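Local atomic coordinates of DNA polymerase (Bacillus phage phi29, PDB entry 2PY5), a protein that replicates the viral DNA by protein-primed, highly processive strand-displacement synthesis and proofreads it with a 3'-5' exonuclease. Residues Q286-E291 with Y343-I348; R6-C11 with N31-S36; I501-M506 with T522-S527. The protein carries 2 engineered substitutions. All blocks are in the same frame, centred on the assembly; numbering follows the deposited sequence.

Contact 1 (Q286-E291 with Y343-I348)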
loop_
_atom_site.group_PDB
_atom_site.type_symbol
_atom_site.label_atom_id
_atom_site.label_comp_id
_atom_site.label_asym_id
_atom_site.label_seq_id
_atom_site.Cartn_x
_atom_site.Cartn_y
_atom_site.Cartn_z
ATOM N N GLN F 286 0.516 -12.998 23.689
ATOM C CA GLN F 286 -0.367 -13.490 24.766
ATOM C C GLN F 286 -1.803 -13.453 24.259
ATOM O O GLN F 286 -2.259 -12.408 23.806
ATOM C CB GLN F 286 -0.224 -12.604 25.999
ATOM C CG GLN F 286 -1.094 -12.987 27.198
ATOM C CD GLN F 286 -0.629 -14.271 27.878
ATOM O OE1 GLN F 286 0.477 -14.323 28.460
ATOM N NE2 GLN F 286 -1.476 -15.300 27.844
ATOM N N HIS F 287 -2.491 -14.585 24.337
ATOM C CA HIS F 287 -3.944 -14.642 24.164
ATOM C C HIS F 287 -4.558 -14.319 25.519
ATOM O O HIS F 287 -4.306 -15.025 26.512
ATOM C CB HIS F 287 -4.381 -16.026 23.685
ATOM C CG HIS F 287 -5.852 -16.148 23.372
ATOM N ND1 HIS F 287 -6.463 -17.369 23.181
ATOM C CD2 HIS F 287 -6.827 -15.213 23.223
ATOM C CE1 HIS F 287 -7.750 -17.184 22.925
ATOM N NE2 HIS F 287 -7.992 -15.887 22.933
ATOM N N ILE F 288 -5.379 -13.269 25.550
ATOM C CA ILE F 288 -5.975 -12.743 26.780
ATOM C C ILE F 288 -7.433 -12.441 26.486
ATOM O O ILE F 288 -7.744 -11.965 25.400
ATOM C CB ILE F 288 -5.224 -11.456 27.273
ATOM C CG1 ILE F 288 -5.876 -10.850 28.519
ATOM C CG2 ILE F 288 -5.101 -10.406 26.155
ATOM C CD1 ILE F 288 -5.006 -9.800 29.203
ATOM N N ARG F 289 -8.308 -12.717 27.456
ATOM C CA ARG F 289 -9.690 -12.274 27.410
ATOM C C ARG F 289 -9.855 -11.321 28.569
ATOM O O ARG F 289 -9.367 -11.591 29.658
ATOM C CB ARG F 289 -10.654 -13.445 27.546
ATOM C CG ARG F 289 -10.758 -14.306 26.292
ATOM C CD ARG F 289 -11.574 -15.544 26.509
ATOM N NE ARG F 289 -12.998 -15.237 26.670
ATOM C CZ ARG F 289 -13.850 -15.031 25.663
ATOM N NH1 ARG F 289 -13.455 -15.097 24.400
ATOM N NH2 ARG F 289 -15.111 -14.775 25.924
ATOM N N CYS F 290 -10.541 -10.210 28.339
ATOM C CA CYS F 290 -10.739 -9.239 29.405
ATOM C C CYS F 290 -11.822 -8.243 29.053
ATOM O O CYS F 290 -12.321 -8.211 27.931
ATOM C CB CYS F 290 -9.437 -8.487 29.708
ATOM S SG CYS F 290 -8.885 -7.416 28.375
ATOM N N GLU F 291 -12.203 -7.460 30.056
ATOM C CA GLU F 291 -12.940 -6.233 29.860
ATOM C C GLU F 291 -12.009 -5.102 30.248
ATOM O O GLU F 291 -10.982 -5.313 30.914
ATOM C CB GLU F 291 -14.218 -6.247 30.696
ATOM C CG GLU F 291 -15.215 -7.284 30.194
ATOM C CD GLU F 291 -16.423 -7.411 31.085
ATOM O OE1 GLU F 291 -16.503 -8.393 31.854
ATOM O OE2 GLU F 291 -17.287 -6.532 31.018
ATOM N N TYR F 343 -10.399 -5.668 33.648
ATOM C CA TYR F 343 -11.305 -6.412 34.527
ATOM C C TYR F 343 -11.466 -7.817 34.005
ATOM O O TYR F 343 -11.393 -8.046 32.800
ATOM C CB TYR F 343 -12.712 -5.787 34.572
ATOM C CG TYR F 343 -12.751 -4.316 34.756
ATOM C CD1 TYR F 343 -12.295 -3.736 35.932
ATOM C CD2 TYR F 343 -13.267 -3.488 33.764
ATOM C CE1 TYR F 343 -12.333 -2.366 36.118
ATOM C CE2 TYR F 343 -13.317 -2.115 33.942
ATOM C CZ TYR F 343 -12.839 -1.560 35.117
ATOM O OH TYR F 343 -12.886 -0.198 35.298
ATOM N N ASN F 344 -11.684 -8.768 34.909
ATOM C CA ASN F 344 -12.015 -10.133 34.531
ATOM C C ASN F 344 -11.008 -10.717 33.544
ATOM O O ASN F 344 -11.383 -11.313 32.533
ATOM C CB ASN F 344 -13.447 -10.185 33.975
ATOM C CG ASN F 344 -14.463 -9.697 34.970
ATOM O OD1 ASN F 344 -14.386 -10.044 36.142
ATOM N ND2 ASN F 344 -15.409 -8.863 34.523
ATOM N N VAL F 345 -9.729 -10.556 33.865
ATOM C CA VAL F 345 -8.646 -10.955 32.962
ATOM C C VAL F 345 -8.428 -12.455 33.035
ATOM O O VAL F 345 -8.315 -13.032 34.121
ATOM C CB VAL F 345 -7.339 -10.227 33.294
ATOM C CG1 VAL F 345 -6.218 -10.654 32.369
ATOM C CG2 VAL F 345 -7.541 -8.711 33.207
ATOM N N GLU F 346 -8.407 -13.089 31.865
ATOM C CA GLU F 346 -8.101 -14.496 31.753
ATOM C C GLU F 346 -6.937 -14.616 30.788
ATOM O O GLU F 346 -7.048 -14.218 29.641
ATOM C CB GLU F 346 -9.332 -15.281 31.276
ATOM C CG GLU F 346 -10.524 -15.152 32.226
ATOM C CD GLU F 346 -11.684 -16.073 31.906
ATOM O OE1 GLU F 346 -11.995 -16.260 30.716
ATOM O OE2 GLU F 346 -12.305 -16.587 32.863
ATOM N N TYR F 347 -5.795 -15.092 31.285
ATOM C CA TYR F 347 -4.644 -15.380 30.430
ATOM C C TYR F 347 -4.790 -16.792 29.898
ATOM O O TYR F 347 -4.759 -17.762 30.654
ATOM C CB TYR F 347 -3.343 -15.233 31.223
ATOM C CG TYR F 347 -3.032 -13.815 31.606
ATOM C CD1 TYR F 347 -3.364 -13.315 32.862
ATOM C CD2 TYR F 347 -2.395 -12.975 30.715
ATOM C CE1 TYR F 347 -3.069 -11.994 33.206
ATOM C CE2 TYR F 347 -2.092 -11.669 31.042
ATOM C CZ TYR F 347 -2.430 -11.178 32.286
ATOM O OH TYR F 347 -2.105 -9.858 32.571
ATOM N N ILE F 348 -4.962 -16.918 28.583
ATOM C CA ILE F 348 -5.386 -18.190 27.998
ATOM C C ILE F 348 -4.188 -19.059 27.621
ATOM O O ILE F 348 -4.031 -20.185 28.093
ATOM C CB ILE F 348 -6.302 -17.965 26.763
ATOM C CG1 ILE F 348 -7.493 -17.024 27.101
ATOM C CG2 ILE F 348 -6.823 -19.307 26.248
ATOM C CD1 ILE F 348 -8.425 -17.521 28.189
HETATM O O HOH W 1 -13.571 -14.552 29.494
#
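I288 and Y347 form a non-hydrogen-bonded pair in an antiparallel sheet, where strand 283-294 runs against strand 340-356. The short strand axes approach to 4.7 Å. A beta bulge shifts the register by one residue between R289 and E291. On the face of I288 and Y347, the two side chains lie side by side and point the same way. I288 CG1 is anti to its backbone N (chi1 177°). I288 CD1, set by an extended second torsion, presses on V345 CG1 at 3.5 Å, a tight carbon contact, and also touches Y347 CE2. Q286 crosses Y347 at about a right angle, with amide and ring planes 81° apart. Q286 CD meets Y347 CD2 at 3.6 Å, at the ring edge. The Q286 amide is fixed by three bonds: OE1 accepts from Y275 N, and NE2 donates to G273 O and H287 O. H287 O is gripped twice, since I348 N also donates to it, from the opposite face of the carbonyl plane. I348 covers one face of the H287 ring. Its CG1 stands over the ring centre, and I348 CB makes an off-centre CH-pi contact, 4.0 Å from the centroid of the H287 ring. H287 also stacks with W327, and its NE2 bonds D325. On the face of R289 and E346, the two charges are near each other but too far apart for a salt bridge. A water joins them, accepting from R289 NE and donating to E346 OE1; R289 NH1 has its salt bridge with D325. The contact is sheet packing away from the annotated sites. At the bulge end, N344 ND2 donates to E291 OE1 over 2.9 Å, meeting the oxygen from 48° above the carboxylate plane.

Contact 2 (R6-C11 with N31-S36)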
loop_
_atom_site.group_PDB
_atom_site.type_symbol
_atom_site.label_atom_id
_atom_site.label_comp_id
_atom_site.label_asym_id
_atom_site.label_seq_id
_atom_site.Cartn_x
_atom_site.Cartn_y
_atom_site.Cartn_z
ATOM N N ARG F 6 12.567 -13.790 -23.456
ATOM C CA ARG F 6 11.288 -13.173 -23.783
ATOM C C ARG F 6 11.356 -11.652 -23.799
ATOM O O ARG F 6 11.920 -11.034 -22.897
ATOM C CB ARG F 6 10.206 -13.607 -22.786
ATOM C CG ARG F 6 9.923 -15.089 -22.818
ATOM C CD ARG F 6 9.118 -15.524 -21.640
ATOM N NE ARG F 6 7.727 -15.087 -21.753
ATOM C CZ ARG F 6 6.832 -15.633 -22.565
ATOM N NH1 ARG F 6 7.145 -16.662 -23.332
ATOM N NH2 ARG F 6 5.600 -15.152 -22.593
ATOM N N LYS F 7 10.733 -11.061 -24.815
ATOM C CA LYS F 7 10.566 -9.619 -24.892
ATOM C C LYS F 7 9.557 -9.153 -23.850
ATOM O O LYS F 7 8.756 -9.961 -23.358
ATOM C CB LYS F 7 10.099 -9.215 -26.286
ATOM C CG LYS F 7 11.162 -9.364 -27.379
ATOM C CD LYS F 7 10.568 -8.974 -28.732
ATOM C CE LYS F 7 11.537 -8.242 -29.626
ATOM N NZ LYS F 7 10.820 -7.629 -30.799
ATOM N N MET F 8 9.620 -7.861 -23.520
ATOM C CA MET F 8 8.737 -7.236 -22.541
ATOM C C MET F 8 8.150 -5.965 -23.120
ATOM O O MET F 8 8.875 -5.141 -23.702
ATOM C CB MET F 8 9.488 -6.877 -21.259
ATOM C CG MET F 8 10.309 -8.005 -20.672
ATOM S SD MET F 8 11.407 -7.455 -19.342
ATOM C CE MET F 8 12.473 -6.284 -20.179
ATOM N N TYR F 9 6.853 -5.790 -22.908
ATOM C CA TYR F 9 6.141 -4.630 -23.437
ATOM C C TYR F 9 5.360 -3.936 -22.366
ATOM O O TYR F 9 4.745 -4.586 -21.533
ATOM C CB TYR F 9 5.167 -5.054 -24.542
ATOM C CG TYR F 9 5.855 -5.550 -25.796
ATOM C CD1 TYR F 9 6.289 -6.866 -25.900
ATOM C CD2 TYR F 9 6.087 -4.695 -26.859
ATOM C CE1 TYR F 9 6.911 -7.324 -27.044
ATOM C CE2 TYR F 9 6.723 -5.127 -27.989
ATOM C CZ TYR F 9 7.142 -6.446 -28.093
ATOM O OH TYR F 9 7.784 -6.876 -29.242
ATOM N N SER F 10 5.351 -2.612 -22.449
ATOM C CA SER F 10 4.453 -1.737 -21.711
ATOM C C SER F 10 3.218 -1.429 -22.550
ATOM O O SER F 10 3.343 -0.961 -23.680
ATOM C CB SER F 10 5.175 -0.422 -21.419
ATOM O OG SER F 10 4.318 0.478 -20.766
ATOM N N CYS F 11 2.039 -1.674 -21.973
ATOM C CA CYS F 11 0.763 -1.576 -22.703
ATOM C C CYS F 11 -0.263 -0.700 -22.003
ATOM O O CYS F 11 -0.208 -0.499 -20.811
ATOM C CB CYS F 11 0.180 -2.977 -22.837
ATOM S SG CYS F 11 1.231 -4.158 -23.714
ATOM N N ASN F 31 7.918 -1.745 -26.614
ATOM C CA ASN F 31 8.989 -2.644 -26.167
ATOM C C ASN F 31 9.804 -1.906 -25.094
ATOM O O ASN F 31 10.354 -0.845 -25.350
ATOM C CB ASN F 31 9.824 -3.004 -27.395
ATOM C CG ASN F 31 10.882 -4.065 -27.141
ATOM O OD1 ASN F 31 11.259 -4.802 -28.065
ATOM N ND2 ASN F 31 11.385 -4.131 -25.948
ATOM N N ILE F 32 9.822 -2.474 -23.893
ATOM C CA ILE F 32 10.469 -1.872 -22.720
ATOM C C ILE F 32 11.972 -1.711 -22.919
ATOM O O ILE F 32 12.587 -0.771 -22.386
ATOM C CB ILE F 32 10.154 -2.727 -21.462
ATOM C CG1 ILE F 32 8.686 -2.553 -21.085
ATOM C CG2 ILE F 32 11.037 -2.360 -20.257
ATOM C CD1 ILE F 32 8.190 -3.537 -20.016
ATOM N N GLU F 33 12.553 -2.616 -23.698
ATOM C CA GLU F 33 13.989 -2.584 -23.996
ATOM C C GLU F 33 14.325 -1.675 -25.168
ATOM O O GLU F 33 15.421 -1.136 -25.219
ATOM C CB GLU F 33 14.512 -3.999 -24.269
ATOM C CG GLU F 33 14.312 -4.957 -23.101
ATOM C CD GLU F 33 14.856 -6.345 -23.389
ATOM O OE1 GLU F 33 14.313 -7.018 -24.290
ATOM O OE2 GLU F 33 15.829 -6.758 -22.710
ATOM N N ASP F 34 13.391 -1.513 -26.108
ATOM C CA ASP F 34 13.590 -0.695 -27.296
ATOM C C ASP F 34 12.367 0.176 -27.510
ATOM O O ASP F 34 11.428 -0.203 -28.232
ATOM C CB ASP F 34 13.835 -1.577 -28.528
ATOM C CG ASP F 34 13.943 -0.775 -29.822
ATOM O OD1 ASP F 34 14.122 0.467 -29.765
ATOM O OD2 ASP F 34 13.842 -1.389 -30.902
ATOM N N HIS F 35 12.390 1.358 -26.899
ATOM C CA HIS F 35 11.216 2.231 -26.881
ATOM C C HIS F 35 10.865 2.746 -28.280
ATOM O O HIS F 35 9.864 3.431 -28.447
ATOM C CB HIS F 35 11.381 3.393 -25.866
ATOM C CG HIS F 35 11.697 2.947 -24.468
ATOM N ND1 HIS F 35 12.291 3.780 -23.546
ATOM C CD2 HIS F 35 11.536 1.756 -23.846
ATOM C CE1 HIS F 35 12.474 3.123 -22.411
ATOM N NE2 HIS F 35 12.022 1.892 -22.565
ATOM N N SER F 36 11.672 2.400 -29.290
ATOM C CA SER F 36 11.367 2.728 -30.682
ATOM C C SER F 36 10.375 1.753 -31.335
ATOM O O SER F 36 9.761 2.084 -32.351
ATOM C CB SER F 36 12.661 2.804 -31.525
ATOM O OG SER F 36 13.089 1.523 -31.969
HETATM O O HOH W 2 11.828 -6.578 -24.794
#
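M8 and I32 are joined by the one direct hydrogen bond between these segments, although antiparallel pairing has stopped at Y9 and N31. I32 N donates to M8 O over 2.8 Å, nearly straight at 168°. N31 CA also approaches M8 O, as a CA-H...O contact. Beyond this point residues 32-36 leave the sheet as a loop. I32 CG1 is anti to the carbonyl carbon (chi1 -71°), and I32 CD1 rests on M8 CB at 3.8 Å. I32 CG1 comes to 3.6 Å from S10 N. M8 crosses E33 at about a right angle, its CE methyl against E33 CG at 3.7 Å. A water accepts from M8 N and donates to E33 OE1. On the face of Y9 and N31, the Y9 ring lies obliquely to N31, with CE2 3.8 Å from N31 CB. Its OH bonds E37, which also forms a salt bridge with K7. Within the exonuclease region, strand 8-15 lies between strands 24-31 and 57-60. I32 reaches Y59 on strand 57-60, a residue that interacts with the primer terminal protein. M8 and S10 pack on helix 160-182, and Y9 meets W50 of helix 44-54 edge-to-face.

Contact 3 (I501-M506 with T522-S527). With EDO (1,2-ethanediol), chain Y.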
loop_
_atom_site.group_PDB
_atom_site.type_symbol
_atom_site.label_atom_id
_atom_site.label_comp_id
_atom_site.label_asym_id
_atom_site.label_seq_id
_atom_site.Cartn_x
_atom_site.Cartn_y
_atom_site.Cartn_z
ATOM N N ILE F 501 -7.889 19.312 7.237
ATOM C CA ILE F 501 -7.272 20.354 6.432
ATOM C C ILE F 501 -6.356 21.180 7.321
ATOM O O ILE F 501 -6.572 21.279 8.538
ATOM C CB ILE F 501 -8.301 21.278 5.720
ATOM C CG1 ILE F 501 -9.267 21.953 6.709
ATOM C CG2 ILE F 501 -9.095 20.486 4.688
ATOM C CD1 ILE F 501 -10.322 22.836 6.066
ATOM N N GLN F 502 -5.326 21.754 6.706
ATOM C CA GLN F 502 -4.436 22.699 7.387
ATOM C C GLN F 502 -4.058 23.841 6.475
ATOM O O GLN F 502 -3.917 23.655 5.266
ATOM C CB GLN F 502 -3.141 22.003 7.810
ATOM C CG GLN F 502 -3.331 20.829 8.770
ATOM C CD GLN F 502 -2.071 20.031 8.970
ATOM O OE1 GLN F 502 -1.197 19.995 8.100
ATOM N NE2 GLN F 502 -1.986 19.341 10.109
ATOM N N ASP F 503 -3.898 25.031 7.069
ATOM C CA ASP F 503 -3.274 26.201 6.422
ATOM C C ASP F 503 -1.835 26.224 6.954
ATOM O O ASP F 503 -1.590 26.616 8.098
ATOM C CB ASP F 503 -3.963 27.510 6.813
ATOM C CG ASP F 503 -5.124 27.897 5.890
ATOM O OD1 ASP F 503 -5.333 27.255 4.847
ATOM O OD2 ASP F 503 -5.795 28.899 6.212
ATOM N N ILE F 504 -0.899 25.760 6.139
ATOM C CA ILE F 504 0.487 25.524 6.589
ATOM C C ILE F 504 1.380 26.722 6.254
ATOM O O ILE F 504 1.364 27.221 5.143
ATOM C CB ILE F 504 1.057 24.240 5.943
ATOM C CG1 ILE F 504 0.246 23.018 6.392
ATOM C CG2 ILE F 504 2.539 24.077 6.268
ATOM C CD1 ILE F 504 0.653 21.695 5.700
ATOM N N TYR F 505 2.178 27.163 7.232
ATOM C CA TYR F 505 3.155 28.215 7.040
ATOM C C TYR F 505 4.245 27.785 6.062
ATOM O O TYR F 505 4.843 26.727 6.235
ATOM C CB TYR F 505 3.805 28.564 8.372
ATOM C CG TYR F 505 2.952 29.354 9.344
ATOM C CD1 TYR F 505 2.613 28.821 10.582
ATOM C CD2 TYR F 505 2.556 30.655 9.058
ATOM C CE1 TYR F 505 1.864 29.547 11.499
ATOM C CE2 TYR F 505 1.810 31.394 9.962
ATOM C CZ TYR F 505 1.468 30.833 11.181
ATOM O OH TYR F 505 0.736 31.577 12.084
ATOM N N MET F 506 4.451 28.597 5.027
ATOM C CA MET F 506 5.458 28.345 4.004
ATOM C C MET F 506 6.310 29.590 3.808
ATOM O O MET F 506 5.873 30.707 4.072
ATOM C CB MET F 506 4.807 27.990 2.667
ATOM C CG MET F 506 3.855 26.822 2.711
ATOM S SD MET F 506 4.621 25.229 3.047
ATOM C CE MET F 506 5.375 24.835 1.460
ATOM N N THR F 522 6.200 33.455 4.248
ATOM C CA THR F 522 5.753 34.381 3.227
ATOM C C THR F 522 4.324 34.122 2.740
ATOM O O THR F 522 3.647 35.060 2.289
ATOM C CB THR F 522 6.719 34.419 2.028
ATOM O OG1 THR F 522 6.806 33.141 1.418
ATOM C CG2 THR F 522 8.097 34.846 2.481
ATOM N N ASP F 523 3.892 32.865 2.808
ATOM C CA ASP F 523 2.598 32.452 2.266
ATOM C C ASP F 523 2.033 31.238 3.025
ATOM O O ASP F 523 2.682 30.668 3.903
ATOM C CB ASP F 523 2.741 32.077 0.782
ATOM C CG ASP F 523 3.314 33.204 -0.066
ATOM O OD1 ASP F 523 2.554 34.135 -0.454
ATOM O OD2 ASP F 523 4.537 33.159 -0.350
ATOM N N ILE F 524 0.824 30.828 2.644
ATOM C CA ILE F 524 0.138 29.702 3.251
ATOM C C ILE F 524 -0.092 28.623 2.189
ATOM O O ILE F 524 -0.520 28.941 1.077
ATOM C CB ILE F 524 -1.233 30.142 3.839
ATOM C CG1 ILE F 524 -1.038 31.024 5.079
ATOM C CG2 ILE F 524 -2.113 28.929 4.166
ATOM C CD1 ILE F 524 -0.285 30.347 6.228
ATOM N N LYS F 525 0.213 27.379 2.533
ATOM C CA LYS F 525 -0.149 26.226 1.706
ATOM C C LYS F 525 -1.413 25.628 2.292
ATOM O O LYS F 525 -1.415 25.189 3.444
ATOM C CB LYS F 525 0.945 25.158 1.710
ATOM C CG LYS F 525 0.554 23.873 0.967
ATOM C CD LYS F 525 1.729 22.920 0.808
ATOM C CE LYS F 525 2.092 22.235 2.095
ATOM N NZ LYS F 525 2.781 20.925 1.822
ATOM N N PHE F 526 -2.487 25.620 1.503
ATOM C CA PHE F 526 -3.732 24.980 1.928
ATOM C C PHE F 526 -3.673 23.503 1.585
ATOM O O PHE F 526 -3.634 23.147 0.405
ATOM C CB PHE F 526 -4.941 25.653 1.263
ATOM C CG PHE F 526 -6.247 24.981 1.571
ATOM C CD1 PHE F 526 -6.715 24.918 2.872
ATOM C CD2 PHE F 526 -7.016 24.417 0.561
ATOM C CE1 PHE F 526 -7.927 24.298 3.166
ATOM C CE2 PHE F 526 -8.220 23.798 0.854
ATOM C CZ PHE F 526 -8.669 23.738 2.154
ATOM N N SER F 527 -3.674 22.658 2.616
ATOM C CA SER F 527 -3.498 21.216 2.480
ATOM C C SER F 527 -4.758 20.449 2.883
ATOM O O SER F 527 -5.310 20.661 3.956
ATOM C CB SER F 527 -2.311 20.755 3.336
ATOM O OG SER F 527 -2.121 19.351 3.271
HETATM C C1 EDO Y . 4.202 19.512 4.855
HETATM O O1 EDO Y . 3.920 20.804 4.303
HETATM C C2 EDO Y . 2.938 18.658 4.877
HETATM O O2 EDO Y . 2.327 18.581 3.578
HETATM O O HOH W 3 -1.236 18.361 5.450
#
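M506 and K525 pack tightly across an antiparallel pair of strands, 499-509 and 523-530. M506 CG meets K525 CB at 3.5 Å, and the two side chains cross at a slant. M506 CG is anti to its carbonyl carbon (chi1 -56°), and the chain bends at the next two torsions. M506 SD lies 4.0 Å from K525 CE. On the same face I504 CD1 touches K525 CE and S527 CB. The face of D503, Y505, I524 and F526 is packed differently. D503 crosses I524 at about a right angle, with CB against I524 CG2 at 3.5 Å. D503 OD1 lies at the edge of the F526 ring, 3.4 Å from CD1, and the carboxylate and ring planes are 73° apart. I501 CB and CD1 touch F526 CE1, while Y505 and I524 lie side by side.

Paired backbone bonds set this register at Q502 with S527 and I504 with K525. At M506, whose N also bonds D523 O, there is a classic beta bulge: T522 and D523 both face M506, and M506 O accepts from both backbone N atoms. The bond from T522 N to M506 O is the shorter, at 2.8 Å. T522 OG1 also bonds D523 OD2.

A water bridges Q502 OE1 and S527 OG. Outside the pair, D503 OD2 forms a salt bridge with R491, Y505 OH bonds E244 and Q502 NE2 bonds Y494. S527 lies close to K529, which stabilises the primer terminus at the polymerization active site. K525 NZ donates to both oxygens of a 1,2-ethanediol, at 2.7 Å to O1. E515 bonds the same diol, probably a crystallisation additive. The lysine's ammonium end thus has polar surroundings, with the diol and E515 close by, probably favouring its charged form, while its methylene chain lies on M506 and I504.

In the fold
Along the chain the order is contact 2, contact 1, contact 3, each closing before the next opens. They are associated with three separate sheets and do not touch. Contact 2 lies where the mixed sheet of the N-terminal exonuclease region gives way to a loop. Contacts 1 and 3 lie in two different antiparallel sheets of the region for initiation and polymerization. Contacts 1 and 2 are on opposite sides of the chain's centre, with their own centres about 58 Å apart. Contact 3 is about 47 Å from contact 1 and about 43 Å from contact 2, again between centres. The exonuclease and polymerization regions thus each have their own sheets within one chain.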